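Local coordinates for alpha-hemoglobin stabilizing protein (Homo sapiens, PDB 1Z8U), which binds free alpha-hemoglobin as a chaperone and keeps it from precipitating during normal erythroid cell development, at residues A[11-22]-A[69-78]. The protein carries 1 engineered substitution. Residues are numbered along the deposited sequence; the frame is centred on the assembly and turned at random.
Sequences ISAGLKEFSVLL and ELRQELNTLA
The hydroxyl of Ser19 donates a hydrogen bond back to the carbonyl of Leu15, OG to O 3.1 Å, arriving almost in line with the C=O bond (169°). Across the contact, CD2 of Leu77 presses against this pair, 3.1 Å from Ser19 OG and 3.2 Å from Leu15 O, so that a methyl group covers a polar link closed within one helix. Leu77 is a knob in a hole formed by Leu15, Phe18, Ser19 and Leu22. The reverse knob is Leu15, seated among Leu70, Glu73, Leu74 and Leu77; its CD1 and CD2 straddle CB of Glu73, each 3.4 Å away, while CD2 also meets CD2 of Leu74 at 3.6 Å. Glu73 bends at chi2, which carries its carboxylate away from the helix it faces and leaves the aliphatic part of the chain to meet Leu15.

The Phe18 ring lies against Leu74, Leu77 and Ala78, its CG trans to the main-chain nitrogen (chi1 -170°). Leu74 CD2 lies over one face in a CH-pi contact, 4.0 Å from the ring centroid, and Leu22 CG covers the opposite face near the rim; Leu77 CB meets the edge. Tyr48 of helix 34-52 adds an edge-to-face partner, tying this layer to the remaining helix of the bundle. At the other end Ile11 CG2 rests on Leu70 CA, 3.7 Å apart.

Helices 5-23 and 60-86 run nearly parallel here, their local axes 9.8 Å apart and crossing at -25°. With no hydrogen bond between the two segments, their fit rests on the shapes of the interlocked leucines and the sandwiched phenylalanine, the Ser19 bond being spent within its own helix.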
loop_
_atom_site.group_PDB
_atom_site.type_symbol
_atom_site.label_atom_id
_atom_site.label_comp_id
_atom_site.label_asym_id
_atom_site.label_seq_id
_atom_site.Cartn_x
_atom_site.Cartn_y
_atom_site.Cartn_z
ATOM N N ILE A 11 -8.955 -18.116 -5.962
ATOM C CA ILE A 11 -8.726 -17.968 -4.531
ATOM C C ILE A 11 -7.309 -18.416 -4.162
ATOM O O ILE A 11 -6.702 -17.906 -3.217
ATOM C CB ILE A 11 -9.751 -18.807 -3.731
ATOM C CG1 ILE A 11 -11.168 -18.324 -4.054
ATOM C CG2 ILE A 11 -9.477 -18.700 -2.236
ATOM C CD1 ILE A 11 -12.265 -19.097 -3.341
ATOM N N SER A 12 -6.782 -19.371 -4.918
ATOM C CA SER A 12 -5.443 -19.878 -4.661
ATOM C C SER A 12 -4.397 -18.848 -5.089
ATOM O O SER A 12 -3.367 -18.688 -4.430
ATOM C CB SER A 12 -5.230 -21.195 -5.416
ATOM O OG SER A 12 -4.129 -21.919 -4.884
ATOM N N ALA A 13 -4.679 -18.153 -6.191
ATOM C CA ALA A 13 -3.792 -17.123 -6.733
ATOM C C ALA A 13 -3.624 -15.957 -5.766
ATOM O O ALA A 13 -2.503 -15.530 -5.483
ATOM C CB ALA A 13 -4.343 -16.609 -8.060
ATOM N N GLY A 14 -4.746 -15.445 -5.268
ATOM C CA GLY A 14 -4.708 -14.334 -4.338
ATOM C C GLY A 14 -3.967 -14.638 -3.051
ATOM O O GLY A 14 -3.441 -13.739 -2.396
ATOM N N LEU A 15 -3.926 -15.912 -2.684
ATOM C CA LEU A 15 -3.248 -16.330 -1.465
ATOM C C LEU A 15 -1.746 -16.456 -1.701
ATOM O O LEU A 15 -0.947 -16.365 -0.767
ATOM C CB LEU A 15 -3.831 -17.658 -0.979
ATOM C CG LEU A 15 -5.305 -17.579 -0.576
ATOM C CD1 LEU A 15 -5.861 -18.973 -0.352
ATOM C CD2 LEU A 15 -5.441 -16.736 0.684
ATOM N N LYS A 16 -1.365 -16.673 -2.952
ATOM C CA LYS A 16 0.044 -16.779 -3.275
ATOM C C LYS A 16 0.536 -15.343 -3.355
ATOM O O LYS A 16 1.553 -14.977 -2.753
ATOM C CB LYS A 16 0.244 -17.486 -4.620
ATOM C CG LYS A 16 1.689 -17.914 -4.866
ATOM C CD LYS A 16 1.853 -18.689 -6.165
ATOM C CE LYS A 16 3.275 -19.221 -6.300
ATOM N NZ LYS A 16 4.296 -18.133 -6.241
ATOM N N GLU A 17 -0.216 -14.535 -4.093
ATOM C CA GLU A 17 0.093 -13.121 -4.262
ATOM C C GLU A 17 0.138 -12.448 -2.890
ATOM O O GLU A 17 0.970 -11.581 -2.640
ATOM C CB GLU A 17 -0.974 -12.462 -5.150
ATOM C CG GLU A 17 -1.063 -13.076 -6.560
ATOM C CD GLU A 17 -2.325 -12.685 -7.327
ATOM O OE1 GLU A 17 -2.473 -13.116 -8.494
ATOM O OE2 GLU A 17 -3.167 -11.955 -6.766
ATOM N N PHE A 18 -0.751 -12.868 -1.997
ATOM C CA PHE A 18 -0.811 -12.305 -0.657
ATOM C C PHE A 18 0.420 -12.672 0.169
ATOM O O PHE A 18 0.844 -11.915 1.051
ATOM C CB PHE A 18 -2.069 -12.790 0.065
ATOM C CG PHE A 18 -2.333 -12.074 1.356
ATOM C CD1 PHE A 18 -2.681 -10.725 1.356
ATOM C CD2 PHE A 18 -2.215 -12.735 2.568
ATOM C CE1 PHE A 18 -2.906 -10.048 2.543
ATOM C CE2 PHE A 18 -2.438 -12.072 3.766
ATOM C CZ PHE A 18 -2.784 -10.724 3.754
ATOM N N SER A 19 0.997 -13.835 -0.114
ATOM C CA SER A 19 2.172 -14.284 0.620
ATOM C C SER A 19 3.428 -13.554 0.190
ATOM O O SER A 19 4.257 -13.201 1.024
ATOM C CB SER A 19 2.362 -15.788 0.458
ATOM O OG SER A 19 1.392 -16.486 1.214
ATOM N N VAL A 20 3.585 -13.332 -1.110
ATOM C CA VAL A 20 4.763 -12.611 -1.564
ATOM C C VAL A 20 4.670 -11.203 -0.976
ATOM O O VAL A 20 5.687 -10.598 -0.625
ATOM C CB VAL A 20 4.859 -12.550 -3.108
ATOM C CG1 VAL A 20 3.562 -12.079 -3.711
ATOM C CG2 VAL A 20 5.972 -11.618 -3.501
ATOM N N LEU A 21 3.442 -10.697 -0.843
ATOM C CA LEU A 21 3.228 -9.374 -0.267
ATOM C C LEU A 21 3.691 -9.442 1.183
ATOM O O LEU A 21 4.544 -8.663 1.615
ATOM C CB LEU A 21 1.739 -8.996 -0.297
ATOM C CG LEU A 21 1.309 -7.518 -0.297
ATOM C CD1 LEU A 21 0.114 -7.339 0.638
ATOM C CD2 LEU A 21 2.448 -6.607 0.125
ATOM N N LEU A 22 3.120 -10.384 1.928
ATOM C CA LEU A 22 3.456 -10.558 3.331
ATOM C C LEU A 22 4.931 -10.889 3.533
ATOM O O LEU A 22 5.593 -10.292 4.388
ATOM C CB LEU A 22 2.608 -11.670 3.947
ATOM C CG LEU A 22 1.088 -11.528 4.048
ATOM C CD1 LEU A 22 0.527 -12.823 4.638
ATOM C CD2 LEU A 22 0.702 -10.333 4.921
ATOM N N GLU A 69 -14.514 -17.692 1.304
ATOM C CA GLU A 69 -13.460 -18.673 1.536
ATOM C C GLU A 69 -12.119 -17.959 1.449
ATOM O O GLU A 69 -11.207 -18.223 2.234
ATOM C CB GLU A 69 -13.509 -19.801 0.497
ATOM C CG GLU A 69 -12.695 -21.034 0.901
ATOM C CD GLU A 69 -12.294 -21.909 -0.278
ATOM O OE1 GLU A 69 -13.173 -22.247 -1.100
ATOM O OE2 GLU A 69 -11.097 -22.264 -0.381
ATOM N N LEU A 70 -12.004 -17.050 0.484
ATOM C CA LEU A 70 -10.779 -16.283 0.299
ATOM C C LEU A 70 -10.425 -15.579 1.607
ATOM O O LEU A 70 -9.372 -15.840 2.195
ATOM C CB LEU A 70 -10.959 -15.249 -0.820
ATOM C CG LEU A 70 -9.851 -14.201 -0.994
ATOM C CD1 LEU A 70 -8.529 -14.868 -1.374
ATOM C CD2 LEU A 70 -10.282 -13.203 -2.053
ATOM N N ARG A 71 -11.311 -14.693 2.059
ATOM C CA ARG A 71 -11.081 -13.967 3.299
ATOM C C ARG A 71 -10.700 -14.913 4.438
ATOM O O ARG A 71 -9.834 -14.582 5.251
ATOM C CB ARG A 71 -12.315 -13.145 3.679
ATOM C CG ARG A 71 -12.242 -12.562 5.078
ATOM C CD ARG A 71 -13.268 -11.466 5.292
ATOM N NE ARG A 71 -12.735 -10.156 4.932
ATOM C CZ ARG A 71 -13.451 -9.036 4.892
ATOM N NH1 ARG A 71 -14.746 -9.060 5.189
ATOM N NH2 ARG A 71 -12.870 -7.888 4.556
ATOM N N GLN A 72 -11.337 -16.085 4.495
ATOM C CA GLN A 72 -11.032 -17.073 5.533
ATOM C C GLN A 72 -9.560 -17.466 5.432
ATOM O O GLN A 72 -8.874 -17.616 6.445
ATOM C CB GLN A 72 -11.872 -18.346 5.366
ATOM C CG GLN A 72 -12.391 -18.995 6.638
ATOM C CD GLN A 72 -11.327 -19.864 7.310
ATOM O OE1 GLN A 72 -11.029 -19.691 8.495
ATOM N NE2 GLN A 72 -10.745 -20.792 6.554
ATOM N N GLU A 73 -9.090 -17.635 4.199
ATOM C CA GLU A 73 -7.709 -18.025 3.937
ATOM C C GLU A 73 -6.714 -16.883 4.104
ATOM O O GLU A 73 -5.622 -17.083 4.639
ATOM C CB GLU A 73 -7.590 -18.614 2.531
ATOM C CG GLU A 73 -8.362 -19.914 2.338
ATOM C CD GLU A 73 -7.857 -21.043 3.225
ATOM O OE1 GLU A 73 -8.466 -22.134 3.197
ATOM O OE2 GLU A 73 -6.855 -20.848 3.947
ATOM N N LEU A 74 -7.086 -15.691 3.645
ATOM C CA LEU A 74 -6.210 -14.534 3.767
ATOM C C LEU A 74 -5.847 -14.330 5.233
ATOM O O LEU A 74 -4.716 -13.969 5.564
ATOM C CB LEU A 74 -6.902 -13.290 3.210
ATOM C CG LEU A 74 -7.104 -13.317 1.695
ATOM C CD1 LEU A 74 -8.037 -12.204 1.273
ATOM C CD2 LEU A 74 -5.764 -13.192 1.002
ATOM N N ASN A 75 -6.816 -14.580 6.107
ATOM C CA ASN A 75 -6.620 -14.442 7.543
ATOM C C ASN A 75 -5.638 -15.486 8.055
ATOM O O ASN A 75 -4.804 -15.199 8.910
ATOM C CB ASN A 75 -7.952 -14.609 8.271
ATOM C CG ASN A 75 -8.981 -13.587 7.844
ATOM O OD1 ASN A 75 -10.127 -13.619 8.292
ATOM N ND2 ASN A 75 -8.580 -12.671 6.975
ATOM N N THR A 76 -5.740 -16.697 7.524
ATOM C CA THR A 76 -4.867 -17.791 7.933
ATOM C C THR A 76 -3.393 -17.479 7.661
ATOM O O THR A 76 -2.507 -17.981 8.358
ATOM C CB THR A 76 -5.256 -19.105 7.221
ATOM O OG1 THR A 76 -6.655 -19.352 7.419
ATOM C CG2 THR A 76 -4.463 -20.278 7.788
ATOM N N LEU A 77 -3.130 -16.659 6.647
ATOM C CA LEU A 77 -1.761 -16.276 6.324
ATOM C C LEU A 77 -1.387 -15.050 7.146
ATOM O O LEU A 77 -0.279 -14.954 7.672
ATOM C CB LEU A 77 -1.626 -15.947 4.834
ATOM C CG LEU A 77 -1.531 -17.103 3.834
ATOM C CD1 LEU A 77 -2.753 -17.996 3.949
ATOM C CD2 LEU A 77 -1.413 -16.544 2.428
ATOM N N ALA A 78 -2.333 -14.124 7.258
ATOM C CA ALA A 78 -2.136 -12.884 7.998
ATOM C C ALA A 78 -1.881 -13.096 9.484
ATOM O O ALA A 78 -1.122 -12.349 10.101
ATOM C CB ALA A 78 -3.344 -11.974 7.804
#